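Local atomic coordinates of protein tudor (Drosophila melanogaster, PDB entry 3NTK), a protein that recognises Aubergine in a methylarginine-dependent manner, is required for primordial germ cell formation, and may act in the piRNA pathway that represses transposable elements. Residues 29-34 and 102-107; 56-59 and 64-67; 140-145 and 151-156. All blocks are in the same frame, centred on the assembly; numbering follows the deposited sequence.

Interaction 1 of 3, residues 29-34 and 102-107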
loop_
_atom_site.group_PDB
_atom_site.type_symbol
_atom_site.label_atom_id
_atom_site.label_comp_id
_atom_site.label_asym_id
_atom_site.label_seq_id
_atom_site.Cartn_x
_atom_site.Cartn_y
_atom_site.Cartn_z
ATOM N N GLU A 29 -3.059 -8.793 9.712
ATOM C CA GLU A 29 -3.264 -8.636 11.147
ATOM C C GLU A 29 -2.333 -9.562 11.919
ATOM O O GLU A 29 -1.867 -9.216 13.008
ATOM C CB GLU A 29 -4.722 -8.927 11.514
ATOM C CG GLU A 29 -5.713 -7.972 10.870
ATOM C CD GLU A 29 -7.114 -8.123 11.430
ATOM O OE1 GLU A 29 -7.634 -9.263 11.429
ATOM O OE2 GLU A 29 -7.694 -7.101 11.869
ATOM N N GLN A 30 -2.065 -10.739 11.357
ATOM C CA GLN A 30 -1.157 -11.691 11.987
ATOM C C GLN A 30 0.250 -11.106 11.918
ATOM O O GLN A 30 0.994 -11.140 12.895
ATOM C CB GLN A 30 -1.188 -13.047 11.266
ATOM C CG GLN A 30 -0.143 -14.033 11.795
ATOM C CD GLN A 30 -0.181 -15.387 11.102
ATOM O OE1 GLN A 30 -1.188 -16.094 11.148
ATOM N NE2 GLN A 30 0.923 -15.755 10.459
ATOM N N MET A 31 0.610 -10.564 10.756
ATOM C CA MET A 31 1.928 -9.957 10.578
ATOM C C MET A 31 2.125 -8.827 11.584
ATOM O O MET A 31 3.142 -8.758 12.274
ATOM C CB MET A 31 2.075 -9.402 9.159
ATOM C CG MET A 31 3.349 -8.587 8.933
ATOM S SD MET A 31 4.856 -9.524 9.276
ATOM C CE MET A 31 4.833 -10.666 7.888
ATOM N N THR A 32 1.137 -7.943 11.659
ATOM C CA THR A 32 1.182 -6.806 12.566
ATOM C C THR A 32 1.347 -7.250 14.017
ATOM O O THR A 32 2.126 -6.660 14.763
ATOM C CB THR A 32 -0.087 -5.956 12.410
ATOM O OG1 THR A 32 -0.152 -5.472 11.061
ATOM C CG2 THR A 32 -0.074 -4.770 13.372
ATOM N N ASP A 33 0.624 -8.293 14.414
ATOM C CA ASP A 33 0.725 -8.805 15.777
ATOM C C ASP A 33 2.129 -9.359 16.050
ATOM O O ASP A 33 2.731 -9.062 17.086
ATOM C CB ASP A 33 -0.313 -9.908 16.024
ATOM C CG ASP A 33 -1.738 -9.375 16.093
ATOM O OD1 ASP A 33 -1.984 -8.417 16.857
ATOM O OD2 ASP A 33 -2.618 -9.923 15.393
ATOM N N LYS A 34 2.647 -10.159 15.118
ATOM C CA LYS A 34 3.976 -10.750 15.269
ATOM C C LYS A 34 5.075 -9.695 15.354
ATOM O O LYS A 34 6.041 -9.850 16.106
ATOM C CB LYS A 34 4.279 -11.706 14.110
ATOM C CG LYS A 34 3.431 -12.972 14.106
ATOM C CD LYS A 34 3.873 -13.919 13.003
ATOM C CE LYS A 34 2.976 -15.144 12.936
ATOM N NZ LYS A 34 2.921 -15.858 14.242
ATOM N N ALA A 102 9.916 -12.075 6.599
ATOM C CA ALA A 102 10.206 -11.502 5.292
ATOM C C ALA A 102 9.606 -12.386 4.198
ATOM O O ALA A 102 9.492 -11.967 3.040
ATOM C CB ALA A 102 11.705 -11.381 5.092
ATOM N N LYS A 103 9.210 -13.601 4.567
ATOM C CA LYS A 103 8.645 -14.539 3.597
ATOM C C LYS A 103 7.278 -14.138 3.038
ATOM O O LYS A 103 7.033 -14.281 1.842
ATOM C CB LYS A 103 8.543 -15.947 4.199
ATOM C CG LYS A 103 9.879 -16.583 4.541
ATOM C CD LYS A 103 9.700 -18.020 5.008
ATOM C CE LYS A 103 11.017 -18.611 5.487
ATOM N NZ LYS A 103 12.073 -18.531 4.445
ATOM N N PRO A 104 6.361 -13.658 3.896
ATOM C CA PRO A 104 5.047 -13.270 3.376
ATOM C C PRO A 104 5.130 -12.152 2.350
ATOM O O PRO A 104 5.960 -11.245 2.458
ATOM C CB PRO A 104 4.290 -12.845 4.631
ATOM C CG PRO A 104 4.896 -13.715 5.690
ATOM C CD PRO A 104 6.367 -13.632 5.370
ATOM N N ALA A 105 4.263 -12.221 1.348
ATOM C CA ALA A 105 4.241 -11.202 0.308
ATOM C C ALA A 105 3.740 -9.888 0.894
ATOM O O ALA A 105 3.113 -9.877 1.953
ATOM C CB ALA A 105 3.320 -11.648 -0.832
ATOM N N ARG A 106 4.022 -8.783 0.208
ATOM C CA ARG A 106 3.561 -7.469 0.654
ATOM C C ARG A 106 2.038 -7.498 0.752
ATOM O O ARG A 106 1.365 -8.136 -0.076
ATOM C CB ARG A 106 4.000 -6.391 -0.340
ATOM C CG ARG A 106 3.488 -6.583 -1.765
ATOM C CD ARG A 106 3.970 -5.435 -2.653
ATOM N NE ARG A 106 3.400 -4.165 -2.211
ATOM C CZ ARG A 106 4.011 -2.989 -2.289
ATOM N NH1 ARG A 106 5.238 -2.898 -2.796
ATOM N NH2 ARG A 106 3.391 -1.900 -1.855
ATOM N N TYR A 107 1.489 -6.819 1.758
ATOM C CA TYR A 107 0.046 -6.814 1.946
ATOM C C TYR A 107 -0.701 -5.601 1.399
ATOM O O TYR A 107 -1.905 -5.465 1.608
ATOM C CB TYR A 107 -0.302 -7.063 3.415
ATOM C CG TYR A 107 0.016 -8.481 3.831
ATOM C CD1 TYR A 107 -0.523 -9.564 3.136
ATOM C CD2 TYR A 107 0.883 -8.744 4.889
ATOM C CE1 TYR A 107 -0.204 -10.875 3.481
ATOM C CE2 TYR A 107 1.209 -10.053 5.242
ATOM C CZ TYR A 107 0.662 -11.111 4.532
ATOM O OH TYR A 107 0.980 -12.409 4.868
#
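The backbones stay well apart where they face each other, the CA atoms of Met31 and Pro104 being 8.5 Å distant, and the gap is bridged by side chains alone. Residues 29-34 are a piece of a continuous helix; residues 102-107 run as an irregular connection past its flank. Met31 carries the helix side of the contact. Its first torsion sets CG anti to the backbone N (chi1 172°), and the chain then bends at both chi2 and chi3, which brings the terminal methyl round to the proline ring. CE meets Pro104 CG at 3.8 Å and Pro104 CB at 4.0 Å, so one methyl spans several carbons of the pyrrolidine. The other end of the same side chain meets Tyr107: Met31 CB lies 4.1 Å from Tyr107 CE2, approaching the ring obliquely. One methionine thus touches both Pro104 and Tyr107 of the loop, through its tip and its root. Within that loop the carbonyl of Ala105 folds back over the tyrosine, with Ala105 O 3.6 Å above the ring plane and over its centre, which is likely to limit how far the ring can shift toward that side. The contact is small, burying 120 Å² in all, and wholly apolar between the two segments. Arg66 of strand 63-72 packs against Met31 and Tyr107 and donates hydrogen bonds to Pro104 O and Ala105 O. Tyr107 also packs on Ala27 and Leu28, and Arg66 on Leu35, so strand 63-72 and the connection to strand 109-113 meet helix 25-38 at several points, Met31 among them.

Interaction 2 of 3, residues 56-59 and 64-67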
loop_
_atom_site.group_PDB
_atom_site.type_symbol
_atom_site.label_atom_id
_atom_site.label_comp_id
_atom_site.label_asym_id
_atom_site.label_seq_id
_atom_site.Cartn_x
_atom_site.Cartn_y
_atom_site.Cartn_z
ATOM N N ALA A 56 11.118 -0.756 9.843
ATOM C CA ALA A 56 11.408 0.659 10.002
ATOM C C ALA A 56 10.272 1.386 10.707
ATOM O O ALA A 56 9.108 1.003 10.604
ATOM C CB ALA A 56 11.671 1.289 8.635
ATOM N N GLN A 57 10.616 2.447 11.424
ATOM C CA GLN A 57 9.610 3.203 12.144
ATOM C C GLN A 57 9.074 4.362 11.312
ATOM O O GLN A 57 9.835 5.120 10.721
ATOM C CB GLN A 57 10.195 3.734 13.455
ATOM C CG GLN A 57 9.193 4.482 14.307
ATOM C CD GLN A 57 9.787 4.939 15.624
ATOM O OE1 GLN A 57 10.790 5.654 15.651
ATOM N NE2 GLN A 57 9.174 4.523 16.723
ATOM N N PHE A 58 7.753 4.471 11.260
ATOM C CA PHE A 58 7.085 5.549 10.538
ATOM C C PHE A 58 7.011 6.693 11.548
ATOM O O PHE A 58 6.260 6.619 12.516
ATOM C CB PHE A 58 5.680 5.093 10.129
ATOM C CG PHE A 58 4.899 6.115 9.344
ATOM C CD1 PHE A 58 5.545 7.055 8.549
ATOM C CD2 PHE A 58 3.510 6.091 9.356
ATOM C CE1 PHE A 58 4.812 7.959 7.768
ATOM C CE2 PHE A 58 2.766 6.989 8.579
ATOM C CZ PHE A 58 3.420 7.920 7.786
ATOM N N PRO A 59 7.802 7.758 11.337
ATOM C CA PRO A 59 7.860 8.935 12.216
ATOM C C PRO A 59 6.519 9.548 12.600
ATOM O O PRO A 59 6.343 10.028 13.717
ATOM C CB PRO A 59 8.722 9.913 11.423
ATOM C CG PRO A 59 9.637 9.005 10.662
ATOM C CD PRO A 59 8.680 7.947 10.171
ATOM N N PHE A 64 6.426 0.528 14.126
ATOM C CA PHE A 64 7.365 -0.169 13.244
ATOM C C PHE A 64 6.613 -1.042 12.233
ATOM O O PHE A 64 5.683 -1.769 12.595
ATOM C CB PHE A 64 8.342 -1.035 14.047
ATOM C CG PHE A 64 9.440 -0.252 14.711
ATOM C CD1 PHE A 64 9.266 0.269 15.987
ATOM C CD2 PHE A 64 10.635 -0.004 14.043
ATOM C CE1 PHE A 64 10.266 1.029 16.593
ATOM C CE2 PHE A 64 11.642 0.756 14.640
ATOM C CZ PHE A 64 11.453 1.272 15.918
ATOM N N TYR A 65 7.031 -0.967 10.970
ATOM C CA TYR A 65 6.414 -1.729 9.878
ATOM C C TYR A 65 7.482 -2.370 8.988
ATOM O O TYR A 65 8.654 -1.966 9.014
ATOM C CB TYR A 65 5.606 -0.805 8.961
ATOM C CG TYR A 65 4.497 -0.011 9.603
ATOM C CD1 TYR A 65 3.295 -0.620 9.963
ATOM C CD2 TYR A 65 4.632 1.358 9.812
ATOM C CE1 TYR A 65 2.246 0.124 10.513
ATOM C CE2 TYR A 65 3.592 2.111 10.363
ATOM C CZ TYR A 65 2.406 1.489 10.707
ATOM O OH TYR A 65 1.377 2.235 11.239
ATOM N N ARG A 66 7.072 -3.348 8.181
ATOM C CA ARG A 66 8.008 -3.969 7.244
ATOM C C ARG A 66 8.274 -2.876 6.218
ATOM O O ARG A 66 7.351 -2.167 5.795
ATOM C CB ARG A 66 7.393 -5.197 6.554
ATOM C CG ARG A 66 7.106 -6.375 7.490
ATOM C CD ARG A 66 7.015 -7.693 6.720
ATOM N NE ARG A 66 5.882 -7.714 5.797
ATOM C CZ ARG A 66 5.652 -8.680 4.914
ATOM N NH1 ARG A 66 6.477 -9.717 4.823
ATOM N NH2 ARG A 66 4.590 -8.612 4.117
ATOM N N ALA A 67 9.526 -2.739 5.800
ATOM C CA ALA A 67 9.864 -1.692 4.859
ATOM C C ALA A 67 10.992 -2.059 3.904
ATOM O O ALA A 67 11.850 -2.893 4.212
ATOM C CB ALA A 67 10.238 -0.427 5.629
#
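Gln57 lies across one face of the Phe64 ring: its CB stands 3.7 Å from the ring centroid, 20° off the normal, in a CH-pi contact. With CG anti to the backbone N (chi1 -177°) and the chain extended, the glutamine continues over the ring, and its amide plane stacks at 24° to it. The amide is tethered beyond the ring by a hydrogen bond from Gln57 NE2 to Glu62 O. Gln57 and Phe64 form a non-hydrogen-bonded antiparallel pair. Next to them Ala56 and Tyr65 make the hydrogen-bonded pair, Ala56 N to Tyr65 O and Tyr65 N to Ala56 O both 2.9 Å. This is the hairpin of strands 53-58 and 63-72 in the four-stranded Tudor core. Away from Gln57 and Phe64, Phe58 CB meets the edge of the Tyr65 ring in its plane, 3.6 Å from Tyr65 CE2. Phe82 and Phe85 gather round these aromatics, a grouping consistent with the aromatic cage by which Tudor domains bind methylarginine. Tyr65 OH is hydrogen-bonded to Asp61 OD2, which fixes the outer end of the phenol. Deeper in, Ala56 CB and Ala67 CB touch at 3.7 Å, both packed against Phe82.

Interaction 3 of 3, residues 140-145 and 151-156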
loop_
_atom_site.group_PDB
_atom_site.type_symbol
_atom_site.label_atom_id
_atom_site.label_comp_id
_atom_site.label_asym_id
_atom_site.label_seq_id
_atom_site.Cartn_x
_atom_site.Cartn_y
_atom_site.Cartn_z
ATOM N N VAL A 140 -12.457 -4.071 -6.727
ATOM C CA VAL A 140 -11.626 -3.961 -7.915
ATOM C C VAL A 140 -11.735 -5.235 -8.723
ATOM O O VAL A 140 -11.831 -6.330 -8.165
ATOM C CB VAL A 140 -10.126 -3.735 -7.579
ATOM C CG1 VAL A 140 -9.919 -2.347 -6.996
ATOM C CG2 VAL A 140 -9.633 -4.810 -6.613
ATOM N N GLU A 141 -11.758 -5.083 -10.042
ATOM C CA GLU A 141 -11.781 -6.224 -10.938
ATOM C C GLU A 141 -10.348 -6.213 -11.451
ATOM O O GLU A 141 -9.909 -5.216 -12.018
ATOM C CB GLU A 141 -12.747 -6.003 -12.106
ATOM C CG GLU A 141 -13.018 -7.266 -12.921
ATOM C CD GLU A 141 -13.583 -6.979 -14.308
ATOM O OE1 GLU A 141 -14.306 -5.971 -14.470
ATOM O OE2 GLU A 141 -13.314 -7.775 -15.235
ATOM N N ILE A 142 -9.607 -7.293 -11.222
ATOM C CA ILE A 142 -8.222 -7.350 -11.681
ATOM C C ILE A 142 -8.166 -7.853 -13.118
ATOM O O ILE A 142 -8.468 -9.015 -13.398
ATOM C CB ILE A 142 -7.368 -8.263 -10.777
ATOM C CG1 ILE A 142 -7.469 -7.790 -9.327
ATOM C CG2 ILE A 142 -5.906 -8.227 -11.222
ATOM C CD1 ILE A 142 -6.676 -8.637 -8.347
ATOM N N LEU A 143 -7.781 -6.964 -14.027
ATOM C CA LEU A 143 -7.703 -7.305 -15.436
ATOM C C LEU A 143 -6.374 -7.960 -15.770
ATOM O O LEU A 143 -6.287 -8.767 -16.697
ATOM C CB LEU A 143 -7.895 -6.047 -16.291
ATOM C CG LEU A 143 -9.181 -5.256 -16.026
ATOM C CD1 LEU A 143 -9.226 -4.044 -16.943
ATOM C CD2 LEU A 143 -10.391 -6.140 -16.256
ATOM N N ALA A 144 -5.338 -7.611 -15.017
ATOM C CA ALA A 144 -4.020 -8.174 -15.245
ATOM C C ALA A 144 -3.019 -7.719 -14.198
ATOM O O ALA A 144 -3.252 -6.756 -13.461
ATOM C CB ALA A 144 -3.525 -7.781 -16.628
ATOM N N THR A 145 -1.904 -8.434 -14.136
ATOM C CA THR A 145 -0.827 -8.113 -13.214
ATOM C C THR A 145 0.413 -7.947 -14.086
ATOM O O THR A 145 0.821 -8.881 -14.775
ATOM C CB THR A 145 -0.618 -9.243 -12.191
ATOM O OG1 THR A 145 -1.791 -9.364 -11.378
ATOM C CG2 THR A 145 0.583 -8.949 -11.303
ATOM N N HIS A 151 -1.222 -4.183 -10.518
ATOM C CA HIS A 151 -2.480 -4.696 -11.053
ATOM C C HIS A 151 -3.163 -3.618 -11.891
ATOM O O HIS A 151 -3.251 -2.471 -11.460
ATOM C CB HIS A 151 -3.482 -5.040 -9.944
ATOM C CG HIS A 151 -3.144 -6.255 -9.142
ATOM N ND1 HIS A 151 -2.774 -7.452 -9.716
ATOM C CD2 HIS A 151 -3.214 -6.483 -7.809
ATOM C CE1 HIS A 151 -2.633 -8.365 -8.771
ATOM N NE2 HIS A 151 -2.896 -7.803 -7.605
ATOM N N VAL A 152 -3.645 -3.982 -13.076
ATOM C CA VAL A 152 -4.407 -3.042 -13.902
ATOM C C VAL A 152 -5.825 -3.428 -13.499
ATOM O O VAL A 152 -6.208 -4.584 -13.626
ATOM C CB VAL A 152 -4.215 -3.280 -15.405
ATOM C CG1 VAL A 152 -5.169 -2.369 -16.195
ATOM C CG2 VAL A 152 -2.767 -2.991 -15.793
ATOM N N VAL A 153 -6.597 -2.469 -13.000
ATOM C CA VAL A 153 -7.933 -2.776 -12.503
ATOM C C VAL A 153 -9.068 -1.857 -12.949
ATOM O O VAL A 153 -8.850 -0.803 -13.538
ATOM C CB VAL A 153 -7.939 -2.751 -10.948
ATOM C CG1 VAL A 153 -6.795 -3.596 -10.395
ATOM C CG2 VAL A 153 -7.820 -1.303 -10.449
ATOM N N ARG A 154 -10.289 -2.296 -12.657
ATOM C CA ARG A 154 -11.497 -1.520 -12.909
ATOM C C ARG A 154 -12.013 -1.318 -11.492
ATOM O O ARG A 154 -12.101 -2.273 -10.715
ATOM C CB ARG A 154 -12.512 -2.303 -13.736
ATOM C CG ARG A 154 -12.141 -2.435 -15.194
ATOM C CD ARG A 154 -13.165 -3.274 -15.933
ATOM N NE ARG A 154 -12.704 -3.627 -17.272
ATOM C CZ ARG A 154 -13.243 -4.586 -18.017
ATOM N NH1 ARG A 154 -14.268 -5.290 -17.556
ATOM N NH2 ARG A 154 -12.750 -4.850 -19.219
ATOM N N LEU A 155 -12.340 -0.078 -11.154
ATOM C CA LEU A 155 -12.788 0.255 -9.808
ATOM C C LEU A 155 -14.304 0.347 -9.658
ATOM O O LEU A 155 -15.004 0.864 -10.535
ATOM C CB LEU A 155 -12.141 1.576 -9.379
ATOM C CG LEU A 155 -12.365 2.093 -7.955
ATOM C CD1 LEU A 155 -11.730 1.147 -6.956
ATOM C CD2 LEU A 155 -11.769 3.492 -7.826
ATOM N N PHE A 156 -14.797 -0.158 -8.533
ATOM C CA PHE A 156 -16.222 -0.133 -8.231
ATOM C C PHE A 156 -16.462 0.373 -6.817
ATOM O O PHE A 156 -15.599 0.266 -5.941
ATOM C CB PHE A 156 -16.835 -1.530 -8.367
ATOM C CG PHE A 156 -16.695 -2.126 -9.740
ATOM C CD1 PHE A 156 -15.457 -2.563 -10.199
ATOM C CD2 PHE A 156 -17.798 -2.231 -10.582
ATOM C CE1 PHE A 156 -15.317 -3.094 -11.482
ATOM C CE2 PHE A 156 -17.670 -2.761 -11.866
ATOM C CZ PHE A 156 -16.426 -3.193 -12.316
#
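A beta hairpin with a classic bulge joins strands 137-145 and 151-157: Leu143 and Ala144 both face Val152. Leu143 N bonds to Val152 O at 2.9 Å, and Ala144 N reaches the same oxygen only weakly, while Val152 N returns a bond to Ala144 O. Beyond the bulge the regular pairing runs through Glu141 and Arg154, whose backbones exchange two hydrogen bonds. Their side chains lie alongside each other and form a salt bridge, Arg154 NH1 to Glu141 OE1 3.2 Å. The bond is bent, 135° at the hydrogen, and the carboxylate stands nearly perpendicular to the guanidinium. Leu143 crosses the arginine at about a right angle and sets CD2 over one guanidinium face, 3.5 Å above the plane. A methionine in place of Arg154 would probably leave Glu141 without this charged mate and Leu143 without the flat group it covers. On the sheet face of Ile142, His151 has Ile142 CD1 over its ring centre, 4.0 Å from the centroid; its ND1 donates a weak bond to Thr145 OG1 in the ring plane, 2.7 Å away. Val140 CG1 packs on Leu155 CD1 at 3.9 Å. On this buried side, Val153 and Leu155 rest on Leu113 of strand 109-113, which runs parallel to strand 151-157, and Val140 touches Met21 of strand 16-21.

Interaction 1 lies beside the four-stranded Tudor sheet that holds interaction 2, and the two touch directly: Arg66 of strand 63-72 links them through carbonyls of the loop. Interaction 3 belongs to the separate sheet of strands 4-11, 16-21, 109-113, 137-145 and 151-157, consistent with the OB-fold part of this extended Tudor domain; its centre lies about 28 Å from that of interaction 2, on the opposite side of the chain's centre. Both hairpins rest on backbone hydrogen bonds, but interaction 2 adds aromatic packing, interaction 3 a salt bridge and a bulge. The helix-to-loop contact relies on one buried methionine. All three are partly buried; exposed residues take part only at the Ala144-Thr145 end of interaction 3.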